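Side-chain contacts in LP04448p (Drosophila melanogaster, PDB 2QK2), which probably binds tubulin through its TOG domains and, as a member of the XMAP215 family, acts at growing microtubule plus ends: residues A[41-46]-A[82-87]; A[73-78]-A[115-120]; A[60-65]-A[100-105]. All coordinates share one frame; numbering follows the deposited sequence.

How the contacts relate
From the N terminus, the chain passes 41-46, 60-65 and 73-78 before any loop is closed; 82-87 then completes contact 1, 100-105 completes contact 3 and 115-120 completes contact 2. The segments of every pair of contacts alternate, so all three loops cross and none nests. Contact 1 joins helix 29-45 to helix 71-88, and contact 2 carries helix 71-88 on to helix 112-126; A82 CB lies 3.7 Å from E120 C where they meet. Contact 3 joins helices 55-67 and 93-105 of the other layer. It meets contact 2 between the layers, with A77 CB 3.5 Å from V64 CG1.

Contact 1: residues A[41-46]-A[82-87]; sequences KLLTDH and ALLAKG
L43 and L83 meet in the same rotamer: each has CG anti to its own carbonyl carbon (chi1 -66° in L43), with the chain extended beyond it. Both CA-CB bonds point at the opposing helix, which brings L43 CB within 3.8 Å of L83 CB, while L43 CD1 comes to 4.0 Å from L83 CB. The leucines therefore touch at the roots of their side chains as well as at the branches, and their stems pass at a slant. T44 has chi1 63°, which turns OG1 back over its own helix and leaves the methyl for the partner: CG2 is 3.8 Å from L83 CD1. OG1 hydrogen-bonds to K41 O at 2.9 Å. That carbonyl also accepts D45 N from the same face of its plane, so two donors grip it; the OG1 bond, with a weak one to E40 O, restrains the threonine's rotation. On the buried flank, L43 CD2 approaches L84 CD1 at 4.4 Å, a looser touch; L43 also packs on I12, and L84 on L57 and V58 of helix 55-67. The short axes come within 9.7 Å at an angle of 34°, and the nearest CA atoms, those of L43 and L83, are 6.2 Å apart. Such moderate crossing of helices two apart in sequence, sealed by aliphatic side chains, is characteristic of one layer of a HEAT-repeat solenoid, here that of a TOG domain.

Contact 2: residues A[73-78]-A[115-120]; sequences LVAMAG and VTALRE
A117 presses its methyl group against the backbone of helix 71-88 at A75, joining two successive helices of one layer of the HEAT-repeat solenoid that forms the TOG domain. The tight part is made of small residues. A117 CB sits 3.4 Å from A75 O and 4.0 Å from A75 CA, so the methyl rests on main-chain atoms rather than among long side chains. The A75 methyl contributes a more distant touch, its CB being 4.3 Å from A117 CB. Beside it G78 offers only backbone, and the two helix backbones have their nearest CA atoms here: G78 CA and A117 CA are 5.1 Å apart, a separation that fits the absence of a side chain on G78 and the single carbon on A117.

Away from this point the fit relaxes in two directions. On the inner side, V74 CG1 stays 5.0 Å from L118 CD2, beyond direct contact. Both side chains also pack on K106, and L118 reaches I65 of helix 55-67, so the interior here is shared with the second layer. On the outer side the surface becomes polar: A75 is partly exposed and T116 exposed. The charged groups of 115-120 look to partners outside the two segments, R119 to E152 of helix 147-161 and E120 to K79, one residue beyond G78. Between this polar rim and the alanine contact, main chain faces main chain, the carbonyl oxygen G78 O lying 4.0 Å from A117 O.

Contact 3: residues A[60-65]-A[100-105]; sequences ALKKVI and VPSLLE
I65 and L103 supply the apolar half of this contact, and K62 and S102 the half with polar atoms. In the first, only methyl ends meet: I65 CD1 lies 4.1 Å from L103 CD2. I65 directs CG1 anti to its carbonyl carbon (chi1 -69°) and extends it further with chi2 at 170°, so CD1 is carried out toward helix 93-105. L103 starts to one side of the facing helix, but its branched end swings closer. L118 of helix 112-126 packs on both residues, linking this pair to the other layer, while I65 also rests on A77 and L81.

The second group is van der Waals in kind. The lysine chain is folded, and its carbon CE, not its amine, is the nearest part to the serine: K62 CE is 4.2 Å from S102 OG, whereas K62 NZ is 5.6 Å from S102 OG. A crystal neighbour also touches K62 and may influence this fold. The serine hydroxyl instead makes a weak hydrogen bond with A98 O of its own helix.

The backbones remain well separated, with K62 CA 7.4 Å from S102 CA and I65 CA 7.7 Å from L103 CA. Taken together, the chemistry implies a modest, mainly dispersive joint between helices 55-67 and 93-105: side-chain ends span the gap, and neither a hydrogen bond nor a salt bridge links the two segments.

Contact 1: residues A[41-46]-A[82-87]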
loop_
_atom_site.group_PDB
_atom_site.type_symbol
_atom_site.label_atom_id
_atom_site.label_comp_id
_atom_site.label_asym_id
_atom_site.label_seq_id
_atom_site.Cartn_x
_atom_site.Cartn_y
_atom_site.Cartn_z
ATOM N N LYS A 41 -0.904 -1.724 -20.647
ATOM C CA LYS A 41 -1.249 -2.875 -21.480
ATOM C C LYS A 41 -0.161 -3.946 -21.411
ATOM O O LYS A 41 -0.456 -5.146 -21.346
ATOM C CB LYS A 41 -1.462 -2.454 -22.933
ATOM C CG LYS A 41 -1.890 -3.611 -23.830
ATOM C CD LYS A 41 -2.020 -3.192 -25.285
ATOM C CE LYS A 41 -2.454 -4.365 -26.153
ATOM N NZ LYS A 41 -2.481 -3.991 -27.598
ATOM N N LEU A 42 1.099 -3.515 -21.439
ATOM C CA LEU A 42 2.211 -4.453 -21.346
ATOM C C LEU A 42 2.127 -5.214 -20.025
ATOM O O LEU A 42 2.313 -6.429 -19.990
ATOM C CB LEU A 42 3.553 -3.716 -21.407
ATOM C CG LEU A 42 3.996 -3.168 -22.763
ATOM C CD1 LEU A 42 5.285 -2.365 -22.605
ATOM C CD2 LEU A 42 4.188 -4.332 -23.735
ATOM N N LEU A 43 1.844 -4.493 -18.944
ATOM C CA LEU A 43 1.754 -5.100 -17.621
ATOM C C LEU A 43 0.575 -6.065 -17.491
ATOM O O LEU A 43 0.671 -7.079 -16.797
ATOM C CB LEU A 43 1.667 -4.010 -16.544
ATOM C CG LEU A 43 2.921 -3.136 -16.386
ATOM C CD1 LEU A 43 2.642 -1.986 -15.424
ATOM C CD2 LEU A 43 4.081 -3.984 -15.876
ATOM N N THR A 44 -0.538 -5.761 -18.151
ATOM C CA THR A 44 -1.689 -6.650 -18.075
ATOM C C THR A 44 -1.482 -7.863 -18.984
ATOM O O THR A 44 -1.945 -8.952 -18.671
ATOM C CB THR A 44 -3.007 -5.937 -18.461
ATOM O OG1 THR A 44 -2.942 -5.505 -19.823
ATOM C CG2 THR A 44 -3.239 -4.732 -17.570
ATOM N N ASP A 45 -0.776 -7.687 -20.098
ATOM C CA ASP A 45 -0.529 -8.808 -21.002
ATOM C C ASP A 45 0.538 -9.785 -20.498
ATOM O O ASP A 45 0.552 -10.954 -20.897
ATOM C CB ASP A 45 -0.112 -8.316 -22.395
ATOM C CG ASP A 45 -1.242 -7.623 -23.134
ATOM O OD1 ASP A 45 -2.411 -8.027 -22.959
ATOM O OD2 ASP A 45 -0.958 -6.680 -23.902
ATOM N N HIS A 46 1.429 -9.315 -19.629
ATOM C CA HIS A 46 2.501 -10.160 -19.112
ATOM C C HIS A 46 2.585 -10.109 -17.590
ATOM O O HIS A 46 3.403 -9.380 -17.027
ATOM C CB HIS A 46 3.827 -9.714 -19.721
ATOM C CG HIS A 46 3.779 -9.575 -21.209
ATOM N ND1 HIS A 46 3.582 -10.648 -22.051
ATOM C CD2 HIS A 46 3.871 -8.483 -22.006
ATOM C CE1 HIS A 46 3.555 -10.224 -23.302
ATOM N NE2 HIS A 46 3.728 -8.915 -23.302
ATOM N N ALA A 82 1.159 -0.783 -9.204
ATOM C CA ALA A 82 0.605 -1.963 -8.547
ATOM C C ALA A 82 0.889 -3.213 -9.380
ATOM O O ALA A 82 1.343 -4.226 -8.853
ATOM C CB ALA A 82 -0.906 -1.797 -8.354
ATOM N N LEU A 83 0.632 -3.138 -10.683
ATOM C CA LEU A 83 0.863 -4.283 -11.559
ATOM C C LEU A 83 2.346 -4.614 -11.640
ATOM O O LEU A 83 2.727 -5.785 -11.716
ATOM C CB LEU A 83 0.307 -4.013 -12.961
ATOM C CG LEU A 83 -1.215 -3.821 -13.042
ATOM C CD1 LEU A 83 -1.609 -3.362 -14.437
ATOM C CD2 LEU A 83 -1.915 -5.117 -12.687
ATOM N N LEU A 84 3.186 -3.585 -11.613
ATOM C CA LEU A 84 4.624 -3.796 -11.668
ATOM C C LEU A 84 5.071 -4.524 -10.393
ATOM O O LEU A 84 5.834 -5.494 -10.450
ATOM C CB LEU A 84 5.351 -2.452 -11.792
ATOM C CG LEU A 84 6.886 -2.474 -11.815
ATOM C CD1 LEU A 84 7.383 -3.244 -13.040
ATOM C CD2 LEU A 84 7.412 -1.040 -11.835
ATOM N N ALA A 85 4.589 -4.060 -9.242
ATOM C CA ALA A 85 4.963 -4.681 -7.975
ATOM C C ALA A 85 4.469 -6.129 -7.912
ATOM O O ALA A 85 5.155 -6.995 -7.376
ATOM C CB ALA A 85 4.409 -3.876 -6.804
ATOM N N LYS A 86 3.288 -6.389 -8.469
ATOM C CA LYS A 86 2.734 -7.742 -8.485
ATOM C C LYS A 86 3.497 -8.667 -9.430
ATOM O O LYS A 86 3.687 -9.845 -9.135
ATOM C CB LYS A 86 1.278 -7.741 -8.943
ATOM C CG LYS A 86 0.275 -7.198 -7.958
ATOM C CD LYS A 86 -1.136 -7.526 -8.431
ATOM C CE LYS A 86 -1.308 -9.036 -8.599
ATOM N NZ LYS A 86 -2.658 -9.429 -9.096
ATOM N N GLY A 87 3.901 -8.137 -10.579
ATOM C CA GLY A 87 4.605 -8.948 -11.557
ATOM C C GLY A 87 6.021 -9.308 -11.166
ATOM O O GLY A 87 6.596 -10.253 -11.708
#

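Contact 2: residues A[73-78]-A[115-120]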
loop_
_atom_site.group_PDB
_atom_site.type_symbol
_atom_site.label_atom_id
_atom_site.label_comp_id
_atom_site.label_asym_id
_atom_site.label_seq_id
_atom_site.Cartn_x
_atom_site.Cartn_y
_atom_site.Cartn_z
ATOM N N LEU A 73 -4.154 10.681 -14.625
ATOM C CA LEU A 73 -2.784 10.201 -14.798
ATOM C C LEU A 73 -2.261 9.611 -13.484
ATOM O O LEU A 73 -1.549 8.612 -13.484
ATOM C CB LEU A 73 -1.888 11.353 -15.265
ATOM C CG LEU A 73 -1.608 11.439 -16.774
ATOM C CD1 LEU A 73 -2.797 10.949 -17.581
ATOM C CD2 LEU A 73 -1.245 12.872 -17.135
ATOM N N VAL A 74 -2.622 10.233 -12.366
ATOM C CA VAL A 74 -2.208 9.739 -11.060
ATOM C C VAL A 74 -2.750 8.320 -10.868
ATOM O O VAL A 74 -2.004 7.413 -10.487
ATOM C CB VAL A 74 -2.727 10.651 -9.934
ATOM C CG1 VAL A 74 -2.467 10.016 -8.570
ATOM C CG2 VAL A 74 -2.031 12.010 -10.025
ATOM N N ALA A 75 -4.036 8.125 -11.160
ATOM C CA ALA A 75 -4.665 6.806 -11.025
ATOM C C ALA A 75 -4.013 5.782 -11.944
ATOM O O ALA A 75 -3.756 4.649 -11.534
ATOM C CB ALA A 75 -6.167 6.891 -11.336
HETATM N N MSE A 76 -3.758 6.166 -13.192
HETATM C CA MSE A 76 -3.125 5.241 -14.136
HETATM C C MSE A 76 -1.723 4.852 -13.658
HETATM O O MSE A 76 -1.323 3.690 -13.755
HETATM C CB MSE A 76 -3.011 5.867 -15.531
HETATM C CG MSE A 76 -4.334 6.083 -16.274
HETATM SE SE MSE A 76 -3.956 6.853 -18.038
HETATM C CE MSE A 76 -3.428 5.257 -18.969
ATOM N N ALA A 77 -0.975 5.833 -13.165
ATOM C CA ALA A 77 0.378 5.585 -12.677
ATOM C C ALA A 77 0.331 4.685 -11.436
ATOM O O ALA A 77 1.194 3.826 -11.248
ATOM C CB ALA A 77 1.071 6.910 -12.355
ATOM N N GLY A 78 -0.678 4.885 -10.593
ATOM C CA GLY A 78 -0.822 4.057 -9.411
ATOM C C GLY A 78 -1.108 2.622 -9.817
ATOM O O GLY A 78 -0.515 1.684 -9.288
ATOM N N VAL A 115 -7.820 6.878 -4.964
ATOM C CA VAL A 115 -7.682 6.131 -3.720
ATOM C C VAL A 115 -7.588 4.628 -3.989
ATOM O O VAL A 115 -6.725 3.943 -3.432
ATOM C CB VAL A 115 -8.866 6.421 -2.751
ATOM C CG1 VAL A 115 -8.794 5.495 -1.538
ATOM C CG2 VAL A 115 -8.809 7.880 -2.282
ATOM N N THR A 116 -8.463 4.117 -4.847
ATOM C CA THR A 116 -8.449 2.698 -5.181
ATOM C C THR A 116 -7.103 2.279 -5.789
ATOM O O THR A 116 -6.536 1.251 -5.415
ATOM C CB THR A 116 -9.575 2.355 -6.176
ATOM O OG1 THR A 116 -10.840 2.639 -5.568
ATOM C CG2 THR A 116 -9.526 0.884 -6.564
ATOM N N ALA A 117 -6.597 3.082 -6.723
ATOM C CA ALA A 117 -5.321 2.790 -7.371
ATOM C C ALA A 117 -4.168 2.863 -6.367
ATOM O O ALA A 117 -3.264 2.028 -6.395
ATOM C CB ALA A 117 -5.080 3.766 -8.525
ATOM N N LEU A 118 -4.202 3.855 -5.477
ATOM C CA LEU A 118 -3.148 3.996 -4.473
ATOM C C LEU A 118 -3.148 2.792 -3.531
ATOM O O LEU A 118 -2.085 2.265 -3.189
ATOM C CB LEU A 118 -3.331 5.279 -3.659
ATOM C CG LEU A 118 -3.088 6.606 -4.375
ATOM C CD1 LEU A 118 -3.346 7.761 -3.413
ATOM C CD2 LEU A 118 -1.662 6.659 -4.891
ATOM N N ARG A 119 -4.336 2.363 -3.105
ATOM C CA ARG A 119 -4.437 1.208 -2.215
ATOM C C ARG A 119 -3.851 -0.022 -2.904
ATOM O O ARG A 119 -3.064 -0.756 -2.315
ATOM C CB ARG A 119 -5.895 0.926 -1.847
ATOM C CG ARG A 119 -6.518 1.935 -0.896
ATOM C CD ARG A 119 -7.957 1.543 -0.564
ATOM N NE ARG A 119 -8.591 2.507 0.329
ATOM C CZ ARG A 119 -9.883 2.488 0.648
ATOM N NH1 ARG A 119 -10.675 1.548 0.146
ATOM N NH2 ARG A 119 -10.388 3.418 1.450
ATOM N N GLU A 120 -4.243 -0.246 -4.154
ATOM C CA GLU A 120 -3.735 -1.392 -4.899
ATOM C C GLU A 120 -2.216 -1.353 -4.968
ATOM O O GLU A 120 -1.549 -2.367 -4.764
ATOM C CB GLU A 120 -4.293 -1.408 -6.319
ATOM C CG GLU A 120 -5.728 -1.840 -6.413
ATOM C CD GLU A 120 -6.214 -1.871 -7.848
ATOM O OE1 GLU A 120 -5.523 -2.483 -8.694
ATOM O OE2 GLU A 120 -7.283 -1.291 -8.130
#

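Contact 3: residues A[60-65]-A[100-105]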
loop_
_atom_site.group_PDB
_atom_site.type_symbol
_atom_site.label_atom_id
_atom_site.label_comp_id
_atom_site.label_asym_id
_atom_site.label_seq_id
_atom_site.Cartn_x
_atom_site.Cartn_y
_atom_site.Cartn_z
ATOM N N ALA A 60 9.825 7.124 -12.554
ATOM C CA ALA A 60 8.918 7.821 -13.467
ATOM C C ALA A 60 7.477 7.733 -12.962
ATOM O O ALA A 60 6.745 8.721 -12.974
ATOM C CB ALA A 60 9.024 7.223 -14.879
ATOM N N LEU A 61 7.071 6.545 -12.522
ATOM C CA LEU A 61 5.722 6.364 -12.011
ATOM C C LEU A 61 5.508 7.171 -10.735
ATOM O O LEU A 61 4.467 7.810 -10.569
ATOM C CB LEU A 61 5.437 4.878 -11.751
ATOM C CG LEU A 61 5.356 4.025 -13.022
ATOM C CD1 LEU A 61 5.122 2.567 -12.635
ATOM C CD2 LEU A 61 4.218 4.531 -13.922
ATOM N N LYS A 62 6.490 7.152 -9.839
ATOM C CA LYS A 62 6.379 7.913 -8.595
ATOM C C LYS A 62 6.219 9.400 -8.889
ATOM O O LYS A 62 5.453 10.096 -8.225
ATOM C CB LYS A 62 7.619 7.720 -7.713
ATOM C CG LYS A 62 7.801 6.307 -7.180
ATOM C CD LYS A 62 8.312 6.317 -5.738
ATOM C CE LYS A 62 9.599 7.118 -5.590
ATOM N NZ LYS A 62 10.773 6.427 -6.181
ATOM N N LYS A 63 6.961 9.891 -9.878
ATOM C CA LYS A 63 6.883 11.301 -10.238
ATOM C C LYS A 63 5.463 11.664 -10.668
ATOM O O LYS A 63 4.925 12.695 -10.253
ATOM C CB LYS A 63 7.884 11.617 -11.357
ATOM C CG LYS A 63 7.833 13.057 -11.851
ATOM C CD LYS A 63 9.027 13.374 -12.742
ATOM C CE LYS A 63 8.894 14.744 -13.408
ATOM N NZ LYS A 63 7.867 14.734 -14.500
ATOM N N VAL A 64 4.850 10.813 -11.489
ATOM C CA VAL A 64 3.486 11.072 -11.938
ATOM C C VAL A 64 2.559 11.056 -10.733
ATOM O O VAL A 64 1.761 11.970 -10.536
ATOM C CB VAL A 64 2.985 10.000 -12.945
ATOM C CG1 VAL A 64 1.513 10.254 -13.286
ATOM C CG2 VAL A 64 3.829 10.029 -14.219
ATOM N N ILE A 65 2.667 10.011 -9.917
ATOM C CA ILE A 65 1.805 9.875 -8.749
ATOM C C ILE A 65 1.886 11.059 -7.795
ATOM O O ILE A 65 0.861 11.594 -7.365
ATOM C CB ILE A 65 2.126 8.571 -7.976
ATOM C CG1 ILE A 65 1.694 7.366 -8.818
ATOM C CG2 ILE A 65 1.425 8.571 -6.616
ATOM C CD1 ILE A 65 2.162 6.024 -8.286
ATOM N N VAL A 100 6.734 3.562 -0.513
ATOM C CA VAL A 100 5.784 3.649 0.597
ATOM C C VAL A 100 5.446 5.057 1.100
ATOM O O VAL A 100 4.275 5.435 1.138
ATOM C CB VAL A 100 6.242 2.746 1.777
ATOM C CG1 VAL A 100 5.372 2.990 3.011
ATOM C CG2 VAL A 100 6.145 1.273 1.357
ATOM N N PRO A 101 6.455 5.847 1.495
ATOM C CA PRO A 101 6.198 7.207 1.985
ATOM C C PRO A 101 5.441 8.084 0.978
ATOM O O PRO A 101 4.526 8.817 1.350
ATOM C CB PRO A 101 7.603 7.744 2.261
ATOM C CG PRO A 101 8.363 6.512 2.635
ATOM C CD PRO A 101 7.883 5.507 1.619
ATOM N N SER A 102 5.834 8.007 -0.293
ATOM C CA SER A 102 5.201 8.800 -1.349
ATOM C C SER A 102 3.741 8.423 -1.538
ATOM O O SER A 102 2.877 9.291 -1.677
ATOM C CB SER A 102 5.939 8.609 -2.681
ATOM O OG SER A 102 7.311 8.926 -2.549
ATOM N N LEU A 103 3.468 7.125 -1.560
ATOM C CA LEU A 103 2.101 6.652 -1.729
ATOM C C LEU A 103 1.210 7.087 -0.561
ATOM O O LEU A 103 0.103 7.591 -0.776
ATOM C CB LEU A 103 2.086 5.129 -1.872
ATOM C CG LEU A 103 2.637 4.616 -3.212
ATOM C CD1 LEU A 103 2.840 3.109 -3.153
ATOM C CD2 LEU A 103 1.668 4.986 -4.340
ATOM N N LEU A 104 1.690 6.901 0.667
ATOM C CA LEU A 104 0.914 7.277 1.850
ATOM C C LEU A 104 0.546 8.761 1.848
ATOM O O LEU A 104 -0.603 9.123 2.108
ATOM C CB LEU A 104 1.686 6.938 3.131
ATOM C CG LEU A 104 1.857 5.444 3.429
ATOM C CD1 LEU A 104 2.777 5.251 4.629
ATOM C CD2 LEU A 104 0.497 4.813 3.678
ATOM N N GLU A 105 1.518 9.617 1.554
ATOM C CA GLU A 105 1.269 11.054 1.518
ATOM C C GLU A 105 0.269 11.450 0.438
ATOM O O GLU A 105 -0.448 12.444 0.575
ATOM C CB GLU A 105 2.578 11.809 1.307
ATOM C CG GLU A 105 3.339 12.058 2.596
ATOM C CD GLU A 105 4.738 12.589 2.357
ATOM O OE1 GLU A 105 4.910 13.406 1.422
ATOM O OE2 GLU A 105 5.660 12.200 3.115
#